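Local coordinates for DELTA1-pyrroline-2-carboxylate reductase (PDB 6T3E), which catalyses the reduction of Delta1-pyrroline-2-carboxylate to L-proline with a nicotinamide dinucleotide as hydride donor, probably as a step of hydroxyproline metabolism, at residues B[89-94]-B[107-112]; B[35-40]-B[128-133]; B[83-88]-B[327-332]. All coordinates share one frame; numbering follows the deposited sequence.

How the interactions relate
From the N terminus, the chain first passes 35-40, the break between two early helices, then 83-88 and 89-94, consecutive pieces running into strand 87-95. Interaction 1 closes first, when 107-112 turns back along 89-94 to make a hairpin of the mixed sheet. Interaction 2 closes next, as helix 128-146 begins and 128-133 reaches back to 35-40. Interaction 3 closes last, when 327-332, on the helix 324-341, returns to 83-88. The hairpin of interaction 1 thus lies within both wider loops, whereas interactions 2 and 3 cross. Together they fasten helices 128-146 and 324-341 to the sheet and to the N-terminal helices, with Lys91 touching both later helices beside the bound proline.

Interaction 1 (B[89-94]-B[107-112]). With PRO (proline), chain E.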
# COMPACT_ATOMS: atom_id res chain seq x y z
N ALA B 89 4.57 -8.98 2.31
CA ALA B 89 3.16 -8.96 1.92
C ALA B 89 2.53 -7.61 2.18
O ALA B 89 2.91 -6.87 3.10
CB ALA B 89 2.34 -10.02 2.66
N VAL B 90 1.51 -7.32 1.38
CA VAL B 90 0.67 -6.14 1.55
C VAL B 90 -0.80 -6.57 1.48
O VAL B 90 -1.19 -7.36 0.62
CB VAL B 90 1.01 -5.07 0.50
CG1 VAL B 90 0.86 -5.63 -0.92
CG2 VAL B 90 0.19 -3.79 0.72
N LYS B 91 -1.61 -6.05 2.40
CA LYS B 91 -3.05 -6.30 2.40
C LYS B 91 -3.77 -5.00 2.08
O LYS B 91 -3.41 -3.94 2.61
CB LYS B 91 -3.51 -6.84 3.76
CG LYS B 91 -5.01 -7.17 3.85
CD LYS B 91 -5.36 -7.87 5.17
CE LYS B 91 -5.66 -6.86 6.28
NZ LYS B 91 -6.25 -7.49 7.51
N VAL B 92 -4.75 -5.08 1.19
CA VAL B 92 -5.63 -3.96 0.86
C VAL B 92 -6.99 -4.32 1.43
O VAL B 92 -7.67 -5.21 0.91
CB VAL B 92 -5.71 -3.70 -0.64
CG1 VAL B 92 -6.55 -2.47 -0.89
CG2 VAL B 92 -4.31 -3.55 -1.23
N VAL B 93 -7.36 -3.70 2.56
CA VAL B 93 -8.60 -3.99 3.25
C VAL B 93 -9.43 -2.72 3.37
O VAL B 93 -8.90 -1.63 3.63
CB VAL B 93 -8.34 -4.60 4.65
CG1 VAL B 93 -7.51 -3.66 5.49
CG2 VAL B 93 -9.66 -4.89 5.34
N SER B 94 -10.75 -2.87 3.25
CA SER B 94 -11.67 -1.75 3.25
C SER B 94 -12.75 -1.97 4.30
O SER B 94 -13.11 -3.11 4.61
CB SER B 94 -12.31 -1.55 1.88
OG SER B 94 -13.04 -2.70 1.51
N VAL B 107 -16.18 -5.64 5.86
CA VAL B 107 -14.73 -5.68 5.67
C VAL B 107 -14.43 -6.60 4.50
O VAL B 107 -14.85 -7.77 4.49
CB VAL B 107 -14.01 -6.11 6.96
CG1 VAL B 107 -12.57 -6.43 6.68
CG2 VAL B 107 -14.11 -5.00 7.99
N LEU B 108 -13.75 -6.06 3.50
CA LEU B 108 -13.31 -6.79 2.31
C LEU B 108 -11.81 -6.56 2.15
O LEU B 108 -11.33 -5.44 2.33
CB LEU B 108 -14.07 -6.30 1.06
CG LEU B 108 -15.60 -6.43 1.06
CD1 LEU B 108 -16.23 -5.90 -0.22
CD2 LEU B 108 -15.99 -7.91 1.28
N ALA B 109 -11.07 -7.63 1.86
CA ALA B 109 -9.62 -7.53 1.80
C ALA B 109 -9.05 -8.37 0.66
O ALA B 109 -9.66 -9.34 0.20
CB ALA B 109 -8.97 -7.95 3.13
N SER B 110 -7.85 -7.99 0.23
CA SER B 110 -7.02 -8.75 -0.69
C SER B 110 -5.59 -8.69 -0.19
O SER B 110 -5.16 -7.66 0.34
CB SER B 110 -7.08 -8.19 -2.11
OG SER B 110 -8.41 -7.93 -2.52
N ILE B 111 -4.84 -9.78 -0.36
CA ILE B 111 -3.47 -9.88 0.12
C ILE B 111 -2.56 -10.25 -1.05
O ILE B 111 -2.87 -11.19 -1.79
CB ILE B 111 -3.33 -10.91 1.25
CG1 ILE B 111 -4.14 -10.46 2.46
CG2 ILE B 111 -1.83 -11.14 1.57
CD1 ILE B 111 -3.99 -11.33 3.69
N LEU B 112 -1.46 -9.52 -1.20
CA LEU B 112 -0.47 -9.76 -2.24
C LEU B 112 0.85 -10.17 -1.58
O LEU B 112 1.33 -9.50 -0.66
CB LEU B 112 -0.26 -8.52 -3.12
CG LEU B 112 0.71 -8.70 -4.32
CD1 LEU B 112 -0.04 -9.12 -5.58
CD2 LEU B 112 1.51 -7.46 -4.61
N PRO E . -9.05 -2.62 10.48
CA PRO E . -9.09 -3.99 9.95
C PRO E . -7.72 -4.57 9.60
O PRO E . -6.66 -4.13 10.07
CB PRO E . -9.94 -3.84 8.69
CG PRO E . -10.90 -2.75 9.03
CD PRO E . -10.20 -1.83 10.02
OXT PRO E . -7.65 -5.53 8.82
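Strands 89-94 and 107-112 run antiparallel, at 166°, as the two arms of a beta hairpin in the mixed sheet, with Val90, Val92 and Ser94 forming hydrogen-bonded pairs with Leu112, Ser110 and Leu108. Two backbone bonds join each pair, the shortest from Val92 N to Ser110 O (2.7 Å). In the non-hydrogen-bonded pairs between them, Lys91 meets Ile111 and Val93 meets Ala109, and all four side chains rise on the face that carries the bound proline. The aliphatic part of Lys91 runs across Ile111, its CG 3.7 Å from Ile111 CG1. A bend at chi3 (87°) then carries the end of the lysine off the neighbouring strand and up to the ligand carboxylate. Lys91 NZ is also held by a hydrogen bond with Thr131 and a salt bridge to Asp327, while Arg63 and Arg134 add hydrogen bonds to the proline, consistent with a basic pocket for its carboxylate. Beside it, Val93 sets CB against Ala109 CB at 3.7 Å, and its CG2, anti to the backbone nitrogen, meets Val107 CG1 at 3.6 Å. Val93 CG2 also lies 3.5 Å from CB of the bound proline, giving the pyrrolidine ring an apolar wall; Val107 also touches the NADH. On the reverse face Val90 and Leu112 lie alongside each other, with Val90 CG1 3.8 Å from Leu112 CB. This face meets the second subunit, where Ser94 OG is hydrogen-bonded to the carbonyl of Gly119 of that chain. On the ligand side, the lysine ends in a hydrogen bond from Lys91 NZ to the proline OXT, 2.7 Å long.

Interaction 2 (B[35-40]-B[128-133]); sequences KLISMK and TFITAM
Ile37 lays the outer part of its side chain against Phe129, with both Ile37 CG1 and Ile37 CD1 3.6 Å from Phe129 CE2. The contact packs an interhelical corner on helix 128-146: Ile37 leaves the helix 30-36, Ser38 takes the N-cap position of helix 39-54, and this corner sits on the first turns of the third helix. Because chi1 of Ile37 is 61°, CG1 lies between the backbone nitrogen and the carbonyl carbon, which sets the ethyl branch against the ring, met obliquely. Its terminal methyl also meets Ile130 CG1, 4.1 Å from Ile37 CD1, the two side chains crossing at about a right angle. On the far helix Met133, one turn on from Phe129, places CG 3.5 Å above one face of that ring, offset toward the rim, while Leu33 of helix 30-36 touches the same phenylalanine. Cut back to an alanine, Ile37 would probably leave Phe129 CE2 and Ile130 CG1 without their shared partner and open a gap at the corner between the two early helices. Bends at chi2 and chi3 of Met133 turn its methyl back to the start of helix 39-54, where Met133 CE lies 3.6 Å from Met39 N. Met39 answers with a thioether crossing that of Met133 obliquely, and Trp168 of helix 161-173 touches both methionines. Thr131, which touches both proline and NADH, lies on the same first turns of helix 128-146. The two methionine methyls, Met39 CE and Met133 CE, end 4.0 Å apart.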
# COMPACT_ATOMS: atom_id res chain seq x y z
N LYS B 35 -9.78 -24.25 3.69
CA LYS B 35 -9.25 -25.60 3.66
C LYS B 35 -7.87 -25.69 4.31
O LYS B 35 -7.58 -26.64 5.05
CB LYS B 35 -9.27 -25.98 2.19
CG LYS B 35 -8.80 -27.28 1.64
CD LYS B 35 -9.01 -27.12 0.11
CE LYS B 35 -10.50 -27.13 -0.18
NZ LYS B 35 -11.29 -25.83 -0.08
N LEU B 36 -7.00 -24.70 4.07
CA LEU B 36 -5.58 -24.75 4.43
C LEU B 36 -5.29 -24.46 5.90
O LEU B 36 -4.36 -25.04 6.47
CB LEU B 36 -4.81 -23.77 3.56
CG LEU B 36 -4.79 -24.12 2.08
CD1 LEU B 36 -4.15 -22.98 1.28
CD2 LEU B 36 -4.08 -25.43 1.85
N ILE B 37 -5.97 -23.48 6.50
CA ILE B 37 -5.55 -22.92 7.79
C ILE B 37 -6.63 -23.06 8.86
O ILE B 37 -7.83 -22.91 8.59
CB ILE B 37 -5.13 -21.45 7.63
CG1 ILE B 37 -6.31 -20.63 7.12
CG2 ILE B 37 -4.01 -21.35 6.64
CD1 ILE B 37 -5.91 -19.24 6.66
N SER B 38 -6.20 -23.31 10.09
CA SER B 38 -7.04 -23.44 11.27
C SER B 38 -6.58 -22.43 12.31
O SER B 38 -5.48 -21.87 12.21
CB SER B 38 -6.95 -24.85 11.86
OG SER B 38 -5.63 -25.13 12.31
N MET B 39 -7.42 -22.18 13.32
CA MET B 39 -7.12 -21.10 14.26
C MET B 39 -5.94 -21.43 15.18
O MET B 39 -5.15 -20.54 15.52
CB MET B 39 -8.37 -20.76 15.07
CG MET B 39 -8.27 -19.53 15.99
SD MET B 39 -7.87 -17.95 15.21
CE MET B 39 -9.45 -17.42 14.56
N LYS B 40 -5.78 -22.70 15.56
CA LYS B 40 -4.64 -23.08 16.39
C LYS B 40 -3.32 -22.77 15.70
O LYS B 40 -2.38 -22.29 16.33
CB LYS B 40 -4.73 -24.55 16.76
CG LYS B 40 -3.68 -24.98 17.76
CD LYS B 40 -3.90 -26.42 18.19
CE LYS B 40 -2.59 -27.08 18.57
NZ LYS B 40 -1.43 -26.31 18.04
N THR B 128 -10.23 -11.53 2.94
CA THR B 128 -11.33 -11.34 3.89
C THR B 128 -11.32 -12.40 4.97
O THR B 128 -11.45 -12.09 6.16
CB THR B 128 -12.67 -11.37 3.16
OG1 THR B 128 -12.64 -10.47 2.04
CG2 THR B 128 -13.77 -10.95 4.09
N PHE B 129 -11.15 -13.66 4.58
CA PHE B 129 -11.13 -14.75 5.56
C PHE B 129 -9.88 -14.70 6.42
O PHE B 129 -9.94 -14.95 7.63
CB PHE B 129 -11.25 -16.08 4.81
CG PHE B 129 -10.94 -17.29 5.63
CD1 PHE B 129 -11.85 -17.79 6.54
CD2 PHE B 129 -9.74 -17.96 5.45
CE1 PHE B 129 -11.56 -18.92 7.28
CE2 PHE B 129 -9.44 -19.09 6.18
CZ PHE B 129 -10.36 -19.57 7.10
N ILE B 130 -8.74 -14.34 5.82
CA ILE B 130 -7.49 -14.24 6.56
C ILE B 130 -7.55 -13.08 7.54
O ILE B 130 -6.98 -13.14 8.64
CB ILE B 130 -6.31 -14.11 5.60
CG1 ILE B 130 -5.92 -15.49 5.10
CG2 ILE B 130 -5.13 -13.41 6.29
CD1 ILE B 130 -5.46 -15.48 3.71
N THR B 131 -8.21 -11.98 7.15
CA THR B 131 -8.35 -10.86 8.07
C THR B 131 -9.07 -11.29 9.34
O THR B 131 -8.59 -11.05 10.46
CB THR B 131 -9.12 -9.73 7.40
OG1 THR B 131 -8.40 -9.25 6.26
CG2 THR B 131 -9.38 -8.58 8.38
N ALA B 132 -10.18 -12.01 9.19
CA ALA B 132 -10.91 -12.49 10.36
C ALA B 132 -10.09 -13.50 11.15
O ALA B 132 -10.09 -13.47 12.39
CB ALA B 132 -12.25 -13.09 9.92
N MET B 133 -9.37 -14.40 10.46
CA MET B 133 -8.58 -15.40 11.18
C MET B 133 -7.45 -14.74 11.96
O MET B 133 -7.29 -14.99 13.17
CB MET B 133 -8.04 -16.45 10.21
CG MET B 133 -9.12 -17.31 9.55
SD MET B 133 -9.93 -18.50 10.67
CE MET B 133 -8.51 -19.44 11.26

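Interaction 3 (B[83-88]-B[327-332]); sequences EDSEAL and DAITAK
Lys332 carries CG anti to its backbone nitrogen (chi1 -176°) and bends at chi2 (92°), which lays its methylenes over the backbone of Glu86, while chi2 of Ile329 (67°) brings CD1 beside Ser85. The contact joins the tight turn between strands 73-82 and 87-95, which includes a G1 beta bulge at Glu86 and Ala87, to one side of helix 324-341. Lys332 CE comes 3.4 Å from Glu86 O, whereas Lys332 NZ stays 4.0 Å from Glu86 O and has its weak, long ion pair with Glu336 on its own helix. At the start of strand 87-95, Ala87 points its methyl at the helix: Ala87 CB lies 3.9 Å from Ala328 CB and 3.6 Å from Ala328 O, and the base of the Lys332 side chain, CB, flanks it. On the other flank Ile329 CD1 rests 3.7 Å from Ser85 OG, a hydroxyl that is hydrogen-bonded to Glu52 of helix 39-54. Glu86 sends its carboxylate away from the helix, to Tyr81 and to His71 of the second subunit. With small methyls at the centre, the strand and helix can approach closely. Across the two segments the join rests on van der Waals packing of alanines, an isoleucine methyl and lysine methylenes, while the Ser85 hydroxyl and the Glu86 carboxylate are hydrogen-bonded to residues outside the two segments.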
# COMPACT_ATOMS: atom_id res chain seq x y z
N GLU B 83 11.69 -10.48 7.96
CA GLU B 83 12.91 -10.88 7.27
C GLU B 83 13.35 -12.28 7.65
O GLU B 83 13.85 -13.02 6.79
CB GLU B 83 14.01 -9.86 7.54
CG GLU B 83 13.48 -8.42 7.50
CD GLU B 83 14.36 -7.39 8.19
OE1 GLU B 83 14.32 -7.32 9.44
OE2 GLU B 83 15.06 -6.63 7.47
N ASP B 84 13.13 -12.69 8.90
CA ASP B 84 13.43 -14.07 9.28
C ASP B 84 12.47 -15.05 8.60
O ASP B 84 12.90 -16.05 8.01
CB ASP B 84 13.35 -14.22 10.80
CG ASP B 84 14.60 -13.74 11.49
OD1 ASP B 84 15.64 -13.57 10.80
OD2 ASP B 84 14.54 -13.51 12.71
N SER B 85 11.18 -14.77 8.66
CA SER B 85 10.19 -15.61 8.00
C SER B 85 10.17 -15.40 6.49
O SER B 85 9.56 -16.22 5.78
CB SER B 85 8.80 -15.35 8.59
OG SER B 85 8.66 -16.01 9.85
N GLU B 86 10.81 -14.35 6.00
CA GLU B 86 10.80 -14.02 4.57
C GLU B 86 9.37 -13.92 4.04
O GLU B 86 9.00 -14.54 3.05
CB GLU B 86 11.63 -15.02 3.77
CG GLU B 86 13.11 -14.96 4.06
CD GLU B 86 13.81 -13.81 3.35
OE1 GLU B 86 13.15 -12.79 3.05
OE2 GLU B 86 15.04 -13.93 3.09
N ALA B 87 8.57 -13.13 4.74
CA ALA B 87 7.19 -12.85 4.38
C ALA B 87 7.13 -11.37 4.00
O ALA B 87 7.27 -10.50 4.87
CB ALA B 87 6.24 -13.16 5.53
N LEU B 88 6.96 -11.10 2.72
CA LEU B 88 6.89 -9.74 2.18
C LEU B 88 5.50 -9.59 1.56
O LEU B 88 5.27 -10.05 0.44
CB LEU B 88 8.00 -9.46 1.17
CG LEU B 88 7.98 -8.08 0.50
CD1 LEU B 88 8.00 -6.91 1.53
CD2 LEU B 88 9.11 -7.93 -0.52
N ASP B 327 -0.98 -10.21 8.86
CA ASP B 327 -1.34 -10.63 7.51
C ASP B 327 -0.18 -11.35 6.84
O ASP B 327 -0.37 -12.40 6.22
CB ASP B 327 -1.79 -9.43 6.69
CG ASP B 327 -2.83 -8.58 7.41
OD1 ASP B 327 -3.90 -9.12 7.77
OD2 ASP B 327 -2.56 -7.38 7.63
N ALA B 328 1.05 -10.84 7.00
CA ALA B 328 2.18 -11.45 6.30
C ALA B 328 2.45 -12.86 6.84
O ALA B 328 2.70 -13.78 6.07
CB ALA B 328 3.42 -10.57 6.40
N ILE B 329 2.42 -13.04 8.16
CA ILE B 329 2.71 -14.36 8.71
C ILE B 329 1.60 -15.34 8.36
O ILE B 329 1.85 -16.53 8.15
CB ILE B 329 2.96 -14.28 10.23
CG1 ILE B 329 3.62 -15.58 10.71
CG2 ILE B 329 1.69 -14.02 11.00
CD1 ILE B 329 5.01 -15.77 10.18
N THR B 330 0.36 -14.86 8.29
CA THR B 330 -0.73 -15.75 7.90
C THR B 330 -0.73 -16.03 6.40
O THR B 330 -0.89 -17.19 5.98
CB THR B 330 -2.05 -15.14 8.37
OG1 THR B 330 -2.01 -15.02 9.80
CG2 THR B 330 -3.23 -16.01 7.98
N ALA B 331 -0.46 -15.01 5.57
CA ALA B 331 -0.41 -15.22 4.13
C ALA B 331 0.70 -16.17 3.73
O ALA B 331 0.51 -17.02 2.86
CB ALA B 331 -0.22 -13.89 3.41
N LYS B 332 1.88 -16.05 4.37
CA LYS B 332 2.97 -16.95 4.01
C LYS B 332 2.70 -18.35 4.54
O LYS B 332 2.97 -19.34 3.85
CB LYS B 332 4.29 -16.41 4.55
CG LYS B 332 5.55 -17.21 4.16
CD LYS B 332 6.21 -16.69 2.85
CE LYS B 332 7.48 -17.48 2.45
NZ LYS B 332 7.62 -17.72 0.96